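Local coordinates for protein putative glycosyl hydrolase (PDB 3K11) that is of unconfirmed function but is probably a glycosyl hydrolase that cleaves carbohydrate substrates, at residues V376-A381 and A385-R390; W200-F205 and F262-A267; D321-T326 and R390-Y395. All blocks are in the same frame, centred on the assembly; numbering follows the deposited sequence.

Contact 1: residues V376-A381 and A385-R390; sequences VGTGMA and AFYYYR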
loop_
_atom_site.group_PDB
_atom_site.type_symbol
_atom_site.label_atom_id
_atom_site.label_comp_id
_atom_site.label_asym_id
_atom_site.label_seq_id
_atom_site.Cartn_x
_atom_site.Cartn_y
_atom_site.Cartn_z
ATOM N N VAL A 376 4.972 -23.355 -3.766
ATOM C CA VAL A 376 4.758 -24.600 -4.509
ATOM C C VAL A 376 3.981 -24.366 -5.821
ATOM O O VAL A 376 3.561 -23.255 -6.116
ATOM C CB VAL A 376 4.020 -25.648 -3.627
ATOM C CG1 VAL A 376 4.904 -26.025 -2.402
ATOM C CG2 VAL A 376 2.604 -25.141 -3.263
ATOM N N GLY A 377 3.796 -25.418 -6.615
ATOM C CA GLY A 377 3.061 -25.279 -7.879
ATOM C C GLY A 377 1.732 -24.616 -7.571
ATOM O O GLY A 377 1.076 -24.991 -6.598
ATOM N N THR A 378 1.356 -23.643 -8.388
ATOM C CA THR A 378 0.206 -22.722 -8.089
ATOM C C THR A 378 -0.536 -22.380 -9.389
ATOM O O THR A 378 0.077 -21.921 -10.378
ATOM C CB THR A 378 0.734 -21.451 -7.409
ATOM O OG1 THR A 378 1.195 -21.798 -6.103
ATOM C CG2 THR A 378 -0.356 -20.351 -7.305
ATOM N N GLY A 379 -1.839 -22.644 -9.391
ATOM C CA GLY A 379 -2.719 -22.351 -10.506
ATOM C C GLY A 379 -3.331 -20.953 -10.382
ATOM O O GLY A 379 -2.769 -20.066 -9.729
HETATM N N MSE A 380 -4.503 -20.778 -10.978
HETATM C CA MSE A 380 -5.139 -19.457 -11.109
HETATM C C MSE A 380 -6.339 -19.316 -10.216
HETATM O O MSE A 380 -7.201 -20.191 -10.177
HETATM C CB MSE A 380 -5.590 -19.261 -12.557
HETATM C CG MSE A 380 -6.156 -17.851 -12.853
HETATM SE SE MSE A 380 -6.695 -17.662 -14.662
HETATM C CE MSE A 380 -4.859 -17.937 -15.428
ATOM N N ALA A 381 -6.428 -18.208 -9.509
ATOM C CA ALA A 381 -7.581 -17.931 -8.675
ATOM C C ALA A 381 -8.115 -16.516 -8.994
ATOM O O ALA A 381 -7.391 -15.657 -9.574
ATOM C CB ALA A 381 -7.205 -18.011 -7.163
ATOM N N ALA A 385 -7.119 -14.957 -1.019
ATOM C CA ALA A 385 -6.753 -16.001 -0.031
ATOM C C ALA A 385 -5.948 -17.145 -0.651
ATOM O O ALA A 385 -4.958 -17.592 -0.087
ATOM C CB ALA A 385 -8.026 -16.522 0.694
ATOM N N PHE A 386 -6.356 -17.603 -1.821
ATOM C CA PHE A 386 -5.635 -18.648 -2.534
ATOM C C PHE A 386 -4.155 -18.279 -2.660
ATOM O O PHE A 386 -3.261 -19.057 -2.293
ATOM C CB PHE A 386 -6.276 -18.855 -3.907
ATOM C CG PHE A 386 -5.487 -19.761 -4.825
ATOM C CD1 PHE A 386 -5.613 -21.126 -4.732
ATOM C CD2 PHE A 386 -4.602 -19.240 -5.746
ATOM C CE1 PHE A 386 -4.911 -21.943 -5.555
ATOM C CE2 PHE A 386 -3.931 -20.086 -6.614
ATOM C CZ PHE A 386 -4.072 -21.427 -6.476
ATOM N N TYR A 387 -3.891 -17.063 -3.112
ATOM C CA TYR A 387 -2.490 -16.663 -3.350
ATOM C C TYR A 387 -1.727 -16.467 -2.046
ATOM O O TYR A 387 -0.562 -16.830 -1.923
ATOM C CB TYR A 387 -2.418 -15.418 -4.218
ATOM C CG TYR A 387 -2.796 -15.660 -5.669
ATOM C CD1 TYR A 387 -1.904 -16.265 -6.547
ATOM C CD2 TYR A 387 -4.056 -15.320 -6.161
ATOM C CE1 TYR A 387 -2.252 -16.529 -7.860
ATOM C CE2 TYR A 387 -4.405 -15.568 -7.484
ATOM C CZ TYR A 387 -3.497 -16.165 -8.342
ATOM O OH TYR A 387 -3.820 -16.410 -9.660
ATOM N N TYR A 388 -2.371 -15.825 -1.096
ATOM C CA TYR A 388 -1.695 -15.533 0.182
ATOM C C TYR A 388 -1.266 -16.792 0.918
ATOM O O TYR A 388 -0.242 -16.772 1.603
ATOM C CB TYR A 388 -2.597 -14.721 1.107
ATOM C CG TYR A 388 -2.600 -13.228 0.972
ATOM C CD1 TYR A 388 -3.211 -12.608 -0.114
ATOM C CD2 TYR A 388 -2.141 -12.411 2.014
ATOM C CE1 TYR A 388 -3.281 -11.236 -0.207
ATOM C CE2 TYR A 388 -2.216 -11.029 1.931
ATOM C CZ TYR A 388 -2.792 -10.440 0.835
ATOM O OH TYR A 388 -2.915 -9.080 0.776
ATOM N N TYR A 389 -1.985 -17.893 0.713
ATOM C CA TYR A 389 -1.790 -19.107 1.502
ATOM C C TYR A 389 -1.148 -20.247 0.735
ATOM O O TYR A 389 -1.027 -21.339 1.275
ATOM C CB TYR A 389 -3.123 -19.584 2.133
ATOM C CG TYR A 389 -3.494 -18.801 3.339
ATOM C CD1 TYR A 389 -3.042 -19.197 4.604
ATOM C CD2 TYR A 389 -4.268 -17.642 3.238
ATOM C CE1 TYR A 389 -3.314 -18.446 5.720
ATOM C CE2 TYR A 389 -4.539 -16.860 4.356
ATOM C CZ TYR A 389 -4.075 -17.287 5.605
ATOM O OH TYR A 389 -4.394 -16.593 6.752
ATOM N N ARG A 390 -0.634 -19.975 -0.447
ATOM C CA ARG A 390 0.099 -21.045 -1.183
ATOM C C ARG A 390 1.235 -21.556 -0.329
ATOM O O ARG A 390 2.054 -20.771 0.162
ATOM C CB ARG A 390 0.646 -20.536 -2.504
ATOM C CG ARG A 390 -0.415 -20.109 -3.554
ATOM C CD ARG A 390 -1.504 -21.097 -3.818
ATOM N NE ARG A 390 -1.003 -22.386 -4.303
ATOM C CZ ARG A 390 -1.496 -23.583 -3.964
ATOM N NH1 ARG A 390 -2.487 -23.703 -3.106
ATOM N NH2 ARG A 390 -0.945 -24.675 -4.479
HETATM O O HOH W 1 -5.526 -14.560 -11.261
#
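Arg390 clasps Gly377 and Thr378 while Phe386 and Tyr387 pack on Ala381, a buried mixed polar and aromatic contact between the loop leading into helix 384-388 and the helix with its exit. The guanidinium works through its edge, both acceptors lying close to its plane. Arg390 NH2 donates to Gly377 O (2.9 Å), in the carbonyl plane, and Arg390 NE gives Thr378 OG1 a nearly straight bond (2.9 Å, 164° at the hydrogen). The hydroxyl passes its own proton to Val376 O, so one side chain both accepts and donates. Bends at chi2 and chi3 fold the arginine chain back, laying Arg390 CD over the centre of the Phe386 ring, 3.7 Å above its plane.

With CG anti to the backbone N (chi1 171°), Phe386 points its ring at the loop. Thr378 CG2 meets Phe386 CE2 obliquely at 3.7 Å. Gly379 O lies instead at the ring edge, 3.3 Å from Phe386 CE2, and is buried with no hydrogen-bonding partner. Tyr387 OH accepts from Ala381 N (3.2 Å, 169°), meets a water that donates to Ala381 O, and bonds His250. The second subunit adds packing of its Asp423 on Phe386. The chain is mostly helical and belongs to family 88 of the six-hairpin clan, consistent with an (alpha/alpha)6 barrel, whose helices are joined by loops such as this one.

Contact 2: residues W200-F205 and F262-A267; sequences WLDDMF and FCWARA
Asp202 and Trp264 cross at about a right angle, the carboxylate aimed at the rim of the indole and not at its face. Asp202 OD2 lies near the ring plane, 3.7 Å from Trp264 CZ3, with carboxylate and ring planes 34° apart. Trp264 is the N-cap residue of helix 265-281, and its CG stands anti to the backbone N (chi1 -179°), which carries the six-membered ring across to the start of helix 202-217. One face of the indole is covered from its own segment: Arg266 CB and Ala267 N both lie over it, offset toward the rim.

Where the two segments come nearest, Ala267 sends its methyl between two side chains of different character. Leu201 CD2 meets Ala267 CB at 3.7 Å and also rests on Ala267 O at 3.4 Å, whereas Asp202 OD1 lies 3.8 Å from Ala267 CB. The CA atoms of Asp202 and Ala267 are 5.2 Å apart, an approach consistent with a side chain as small as alanine.

No direct hydrogen bond joins the segments. A water bridges them instead, donating to Asp202 OD2 (3.1 Å) and accepting from Arg266 NE (3.1 Å) in the guanidinium plane. The other carboxylate oxygen, OD1, bonds His250 NE2, while Arg266 turns its NH groups to Cys375 O, Val376 O and Ser327. A bound 1,2-ethanediol approaches the Asp202 side chain to about 3 Å, which may mark a pocket. The chemistry implies a carboxylate placed by His250 on one oxygen and a bridging water on the other, with Arg266 joined to it through that water rather than directly.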
loop_
_atom_site.group_PDB
_atom_site.type_symbol
_atom_site.label_atom_id
_atom_site.label_comp_id
_atom_site.label_asym_id
_atom_site.label_seq_id
_atom_site.Cartn_x
_atom_site.Cartn_y
_atom_site.Cartn_z
ATOM N N TRP A 200 -2.772 -17.557 -19.272
ATOM C CA TRP A 200 -1.928 -17.663 -18.078
ATOM C C TRP A 200 -0.668 -16.888 -18.319
ATOM O O TRP A 200 0.032 -17.120 -19.310
ATOM C CB TRP A 200 -1.548 -19.116 -17.862
ATOM C CG TRP A 200 -2.638 -19.977 -17.343
ATOM C CD1 TRP A 200 -3.856 -20.237 -17.919
ATOM C CD2 TRP A 200 -2.566 -20.759 -16.169
ATOM N NE1 TRP A 200 -4.557 -21.118 -17.144
ATOM C CE2 TRP A 200 -3.787 -21.476 -16.070
ATOM C CE3 TRP A 200 -1.586 -20.926 -15.180
ATOM C CZ2 TRP A 200 -4.049 -22.377 -15.027
ATOM C CZ3 TRP A 200 -1.854 -21.786 -14.123
ATOM C CH2 TRP A 200 -3.068 -22.528 -14.068
ATOM N N LEU A 201 -0.338 -15.993 -17.403
ATOM C CA LEU A 201 0.899 -15.217 -17.525
ATOM C C LEU A 201 2.088 -16.167 -17.690
ATOM O O LEU A 201 3.035 -15.876 -18.441
ATOM C CB LEU A 201 1.067 -14.320 -16.294
ATOM C CG LEU A 201 2.179 -13.313 -16.338
ATOM C CD1 LEU A 201 2.044 -12.382 -17.563
ATOM C CD2 LEU A 201 2.215 -12.513 -14.990
ATOM N N ASP A 202 2.050 -17.323 -17.006
ATOM C CA ASP A 202 3.145 -18.290 -17.051
ATOM C C ASP A 202 3.459 -18.688 -18.476
ATOM O O ASP A 202 4.629 -18.964 -18.791
ATOM C CB ASP A 202 2.801 -19.590 -16.299
ATOM C CG ASP A 202 2.309 -19.345 -14.856
ATOM O OD1 ASP A 202 1.313 -18.650 -14.694
ATOM O OD2 ASP A 202 2.947 -19.803 -13.881
ATOM N N ASP A 203 2.462 -18.657 -19.363
ATOM C CA ASP A 203 2.669 -19.201 -20.725
ATOM C C ASP A 203 3.479 -18.262 -21.600
ATOM O O ASP A 203 3.954 -18.671 -22.623
ATOM C CB ASP A 203 1.373 -19.556 -21.403
ATOM C CG ASP A 203 0.759 -20.851 -20.887
ATOM O OD1 ASP A 203 1.514 -21.710 -20.367
ATOM O OD2 ASP A 203 -0.454 -21.028 -21.079
HETATM N N MSE A 204 3.646 -16.994 -21.197
HETATM C CA MSE A 204 4.620 -16.149 -21.866
HETATM C C MSE A 204 5.977 -16.880 -21.858
HETATM O O MSE A 204 6.666 -16.974 -22.863
HETATM C CB MSE A 204 4.732 -14.786 -21.200
HETATM C CG MSE A 204 3.501 -13.927 -21.445
HETATM SE SE MSE A 204 3.672 -12.138 -20.766
HETATM C CE MSE A 204 4.759 -11.432 -22.178
ATOM N N PHE A 205 6.322 -17.448 -20.710
ATOM C CA PHE A 205 7.604 -18.116 -20.497
ATOM C C PHE A 205 7.563 -19.548 -20.954
ATOM O O PHE A 205 8.554 -20.065 -21.470
ATOM C CB PHE A 205 8.022 -18.016 -19.038
ATOM C CG PHE A 205 9.330 -18.666 -18.754
ATOM C CD1 PHE A 205 10.540 -18.090 -19.205
ATOM C CD2 PHE A 205 9.352 -19.873 -18.085
ATOM C CE1 PHE A 205 11.748 -18.731 -18.969
ATOM C CE2 PHE A 205 10.560 -20.538 -17.861
ATOM C CZ PHE A 205 11.755 -19.956 -18.290
ATOM N N PHE A 262 -4.390 -10.279 -9.981
ATOM C CA PHE A 262 -3.639 -10.833 -8.899
ATOM C C PHE A 262 -2.204 -10.895 -9.425
ATOM O O PHE A 262 -1.892 -11.707 -10.282
ATOM C CB PHE A 262 -4.198 -12.185 -8.492
ATOM C CG PHE A 262 -5.577 -12.061 -7.851
ATOM C CD1 PHE A 262 -5.687 -11.762 -6.508
ATOM C CD2 PHE A 262 -6.703 -12.132 -8.607
ATOM C CE1 PHE A 262 -6.908 -11.527 -5.947
ATOM C CE2 PHE A 262 -7.947 -11.937 -8.012
ATOM C CZ PHE A 262 -8.021 -11.630 -6.696
ATOM N N CYS A 263 -1.354 -9.977 -8.959
ATOM C CA CYS A 263 -0.003 -9.778 -9.530
ATOM C C CYS A 263 0.970 -10.732 -8.856
ATOM O O CYS A 263 1.810 -10.338 -8.072
ATOM C CB CYS A 263 0.421 -8.324 -9.339
ATOM S SG CYS A 263 -0.755 -7.205 -10.211
ATOM N N TRP A 264 0.766 -12.011 -9.118
ATOM C CA TRP A 264 1.533 -13.069 -8.484
ATOM C C TRP A 264 3.002 -12.959 -8.868
ATOM O O TRP A 264 3.350 -12.829 -10.050
ATOM C CB TRP A 264 0.940 -14.438 -8.853
ATOM C CG TRP A 264 1.639 -15.594 -8.249
ATOM C CD1 TRP A 264 2.048 -15.710 -6.964
ATOM C CD2 TRP A 264 2.040 -16.795 -8.916
ATOM N NE1 TRP A 264 2.653 -16.909 -6.773
ATOM C CE2 TRP A 264 2.681 -17.600 -7.959
ATOM C CE3 TRP A 264 1.859 -17.283 -10.196
ATOM C CZ2 TRP A 264 3.170 -18.869 -8.249
ATOM C CZ3 TRP A 264 2.389 -18.532 -10.503
ATOM C CH2 TRP A 264 3.031 -19.303 -9.522
ATOM N N ALA A 265 3.870 -12.956 -7.870
ATOM C CA ALA A 265 5.319 -12.703 -8.092
ATOM C C ALA A 265 6.013 -13.669 -8.999
ATOM O O ALA A 265 6.715 -13.228 -9.931
ATOM C CB ALA A 265 6.081 -12.568 -6.717
ATOM N N ARG A 266 5.820 -14.981 -8.831
ATOM C CA ARG A 266 6.563 -15.874 -9.713
ATOM C C ARG A 266 6.171 -15.677 -11.172
ATOM O O ARG A 266 7.042 -15.566 -12.006
ATOM C CB ARG A 266 6.439 -17.331 -9.319
ATOM C CG ARG A 266 7.191 -18.219 -10.326
ATOM C CD ARG A 266 7.618 -19.564 -9.807
ATOM N NE ARG A 266 6.500 -20.430 -9.486
ATOM C CZ ARG A 266 6.307 -21.014 -8.309
ATOM N NH1 ARG A 266 7.140 -20.849 -7.293
ATOM N NH2 ARG A 266 5.260 -21.833 -8.173
ATOM N N ALA A 267 4.888 -15.579 -11.480
ATOM C CA ALA A 267 4.460 -15.425 -12.876
ATOM C C ALA A 267 4.909 -14.067 -13.397
ATOM O O ALA A 267 5.227 -13.932 -14.570
ATOM C CB ALA A 267 2.929 -15.622 -13.028
HETATM O O HOH W 2 5.128 -21.135 -12.136
#

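Contact 3: residues D321-T326 and R390-Y395; sequences DSYLET and RPVNVY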
loop_
_atom_site.group_PDB
_atom_site.type_symbol
_atom_site.label_atom_id
_atom_site.label_comp_id
_atom_site.label_asym_id
_atom_site.label_seq_id
_atom_site.Cartn_x
_atom_site.Cartn_y
_atom_site.Cartn_z
ATOM N N ASP A 321 1.436 -7.236 2.726
ATOM C CA ASP A 321 1.070 -8.140 3.801
ATOM C C ASP A 321 1.070 -9.582 3.354
ATOM O O ASP A 321 0.672 -10.475 4.122
ATOM C CB ASP A 321 -0.263 -7.737 4.463
ATOM C CG ASP A 321 -1.454 -7.746 3.515
ATOM O OD1 ASP A 321 -1.228 -7.808 2.282
ATOM O OD2 ASP A 321 -2.623 -7.665 4.020
ATOM N N SER A 322 1.506 -9.846 2.134
ATOM C CA SER A 322 1.609 -11.211 1.645
ATOM C C SER A 322 3.068 -11.683 1.840
ATOM O O SER A 322 3.987 -10.884 1.941
ATOM C CB SER A 322 1.192 -11.368 0.186
ATOM O OG SER A 322 2.001 -10.648 -0.723
ATOM N N TYR A 323 3.264 -12.985 1.905
ATOM C CA TYR A 323 4.602 -13.464 2.274
ATOM C C TYR A 323 5.682 -13.163 1.272
ATOM O O TYR A 323 5.413 -13.052 0.081
ATOM C CB TYR A 323 4.572 -14.952 2.614
ATOM C CG TYR A 323 4.328 -15.963 1.549
ATOM C CD1 TYR A 323 5.368 -16.406 0.747
ATOM C CD2 TYR A 323 3.103 -16.601 1.421
ATOM C CE1 TYR A 323 5.180 -17.398 -0.163
ATOM C CE2 TYR A 323 2.904 -17.592 0.466
ATOM C CZ TYR A 323 3.949 -18.002 -0.309
ATOM O OH TYR A 323 3.794 -19.041 -1.207
ATOM N N LEU A 324 6.928 -13.090 1.767
ATOM C CA LEU A 324 8.093 -12.878 0.928
ATOM C C LEU A 324 8.464 -14.210 0.284
ATOM O O LEU A 324 8.705 -15.195 0.982
ATOM C CB LEU A 324 9.252 -12.353 1.761
ATOM C CG LEU A 324 9.003 -10.983 2.433
ATOM C CD1 LEU A 324 10.189 -10.532 3.342
ATOM C CD2 LEU A 324 8.660 -9.911 1.357
ATOM N N GLU A 325 8.600 -14.220 -1.024
ATOM C CA GLU A 325 8.796 -15.479 -1.788
ATOM C C GLU A 325 10.103 -15.519 -2.551
ATOM O O GLU A 325 10.488 -14.575 -3.249
ATOM C CB GLU A 325 7.582 -15.650 -2.699
ATOM C CG GLU A 325 7.334 -17.080 -3.188
ATOM C CD GLU A 325 8.186 -17.438 -4.399
ATOM O OE1 GLU A 325 8.290 -16.543 -5.287
ATOM O OE2 GLU A 325 8.687 -18.597 -4.500
ATOM N N THR A 326 10.777 -16.641 -2.417
ATOM C CA THR A 326 12.154 -16.763 -2.860
ATOM C C THR A 326 12.317 -16.926 -4.357
ATOM O O THR A 326 13.221 -16.316 -4.945
ATOM C CB THR A 326 12.802 -17.956 -2.143
ATOM O OG1 THR A 326 12.751 -17.744 -0.718
ATOM C CG2 THR A 326 14.289 -18.163 -2.614
ATOM N N ARG A 390 -0.634 -19.975 -0.447
ATOM C CA ARG A 390 0.099 -21.045 -1.183
ATOM C C ARG A 390 1.235 -21.556 -0.329
ATOM O O ARG A 390 2.054 -20.771 0.162
ATOM C CB ARG A 390 0.646 -20.536 -2.504
ATOM C CG ARG A 390 -0.415 -20.109 -3.554
ATOM C CD ARG A 390 -1.504 -21.097 -3.818
ATOM N NE ARG A 390 -1.003 -22.386 -4.303
ATOM C CZ ARG A 390 -1.496 -23.583 -3.964
ATOM N NH1 ARG A 390 -2.487 -23.703 -3.106
ATOM N NH2 ARG A 390 -0.945 -24.675 -4.479
ATOM N N PRO A 391 1.300 -22.868 -0.110
ATOM C CA PRO A 391 2.427 -23.407 0.663
ATOM C C PRO A 391 3.795 -23.143 0.086
ATOM O O PRO A 391 3.907 -22.952 -1.123
ATOM C CB PRO A 391 2.182 -24.917 0.620
ATOM C CG PRO A 391 0.682 -25.027 0.494
ATOM C CD PRO A 391 0.316 -23.915 -0.457
ATOM N N VAL A 392 4.819 -23.158 0.950
ATOM C CA VAL A 392 6.212 -23.142 0.547
ATOM C C VAL A 392 6.834 -24.472 0.947
ATOM O O VAL A 392 6.407 -25.088 1.939
ATOM C CB VAL A 392 7.024 -21.971 1.160
ATOM C CG1 VAL A 392 6.481 -20.588 0.627
ATOM C CG2 VAL A 392 7.099 -22.047 2.709
ATOM N N ASN A 393 7.813 -24.930 0.160
ATOM C CA ASN A 393 8.467 -26.179 0.463
ATOM C C ASN A 393 9.828 -26.224 -0.207
ATOM O O ASN A 393 9.961 -25.762 -1.330
ATOM C CB ASN A 393 7.629 -27.367 -0.015
ATOM C CG ASN A 393 8.078 -28.653 0.615
ATOM O OD1 ASN A 393 8.977 -29.298 0.107
ATOM N ND2 ASN A 393 7.550 -28.961 1.803
ATOM N N VAL A 394 10.828 -26.751 0.510
ATOM C CA VAL A 394 12.172 -26.950 -0.054
ATOM C C VAL A 394 12.188 -27.767 -1.310
ATOM O O VAL A 394 13.086 -27.596 -2.158
ATOM C CB VAL A 394 13.123 -27.564 0.986
ATOM C CG1 VAL A 394 13.378 -26.522 2.124
ATOM C CG2 VAL A 394 12.565 -28.918 1.474
ATOM N N TYR A 395 11.216 -28.654 -1.457
ATOM C CA TYR A 395 11.162 -29.458 -2.659
ATOM C C TYR A 395 10.396 -28.861 -3.844
ATOM O O TYR A 395 10.258 -29.524 -4.869
ATOM C CB TYR A 395 10.610 -30.839 -2.344
ATOM C CG TYR A 395 11.551 -31.605 -1.449
ATOM C CD1 TYR A 395 12.808 -31.963 -1.914
ATOM C CD2 TYR A 395 11.204 -31.931 -0.136
ATOM C CE1 TYR A 395 13.698 -32.636 -1.125
ATOM C CE2 TYR A 395 12.111 -32.617 0.675
ATOM C CZ TYR A 395 13.356 -32.960 0.157
ATOM O OH TYR A 395 14.295 -33.674 0.900
#
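Tyr323 bridges to Arg390 and Val392 almost single-handed, the two backbones coming no nearer than 9.5 Å between the CA atoms of Tyr323 and Arg390. Its CG sits between the backbone N and the carbonyl carbon (chi1 69°), a setting that throws the ring across the gap toward the other segment. Tyr323 OH reaches Arg390 O at 2.8 Å, but the bond is weak, Arg390 O standing out of the plane of the ring, 3.3 Å from Tyr323 CE2. Val392 CG1 comes obliquely too, from the same side of the ring plane, touching Tyr323 CE1 at 3.5 Å and Tyr323 OH at 3.6 Å. The tyrosine thus ends between a backbone acceptor and a methyl group, and its side chain runs past that of Val392 in the opposite direction.

Cutting the side chain back to an alanine would probably open a gap beside Val392 and leave Arg390 O without the hydroxyl that reaches it. Gln315 and Cys375 also touch the Tyr323 side chain, while Val392 is exposed. Pro391 packs against Leu16 of the second subunit.

Tyr323 leads into the short, weakly bonded strand 324-325, which pairs antiparallel with 313-314, and Glu325 then N-caps helix 326-342, its OE1 accepting from Ala328 N. In the facing loop Asn393 OD1 accepts from Tyr395 N at 2.8 Å, closing an Asx turn. The contact is thus one between loops, in which a single tyrosine ahead of an N-capped helix ties down a segment that holds an Asx turn.

How the contacts relate
Contact 2 is buried at the starts of helices 202-217 and 265-281, contact 1 is buried farther from the chain's centre, and contact 3 reaches the surface. Their chemistry follows suit: water-mediated and apolar in contact 2, several direct hydrogen bonds with aromatic packing in contact 1, one weak hydroxyl bond with a methyl contact in contact 3. Contacts 1 and 3 share Arg390, whose side chain serves one and whose carbonyl serves the other; Tyr388 OH to Asp321 OD1 (2.6 Å) ties them again, and both meet the second subunit. Contacts 1 and 2 join through Arg266 NH2 and Val376 O (3.0 Å). Contact 2 lies farther from contact 3 (centres about 16 Å apart) than contact 1 does (about 10 Å).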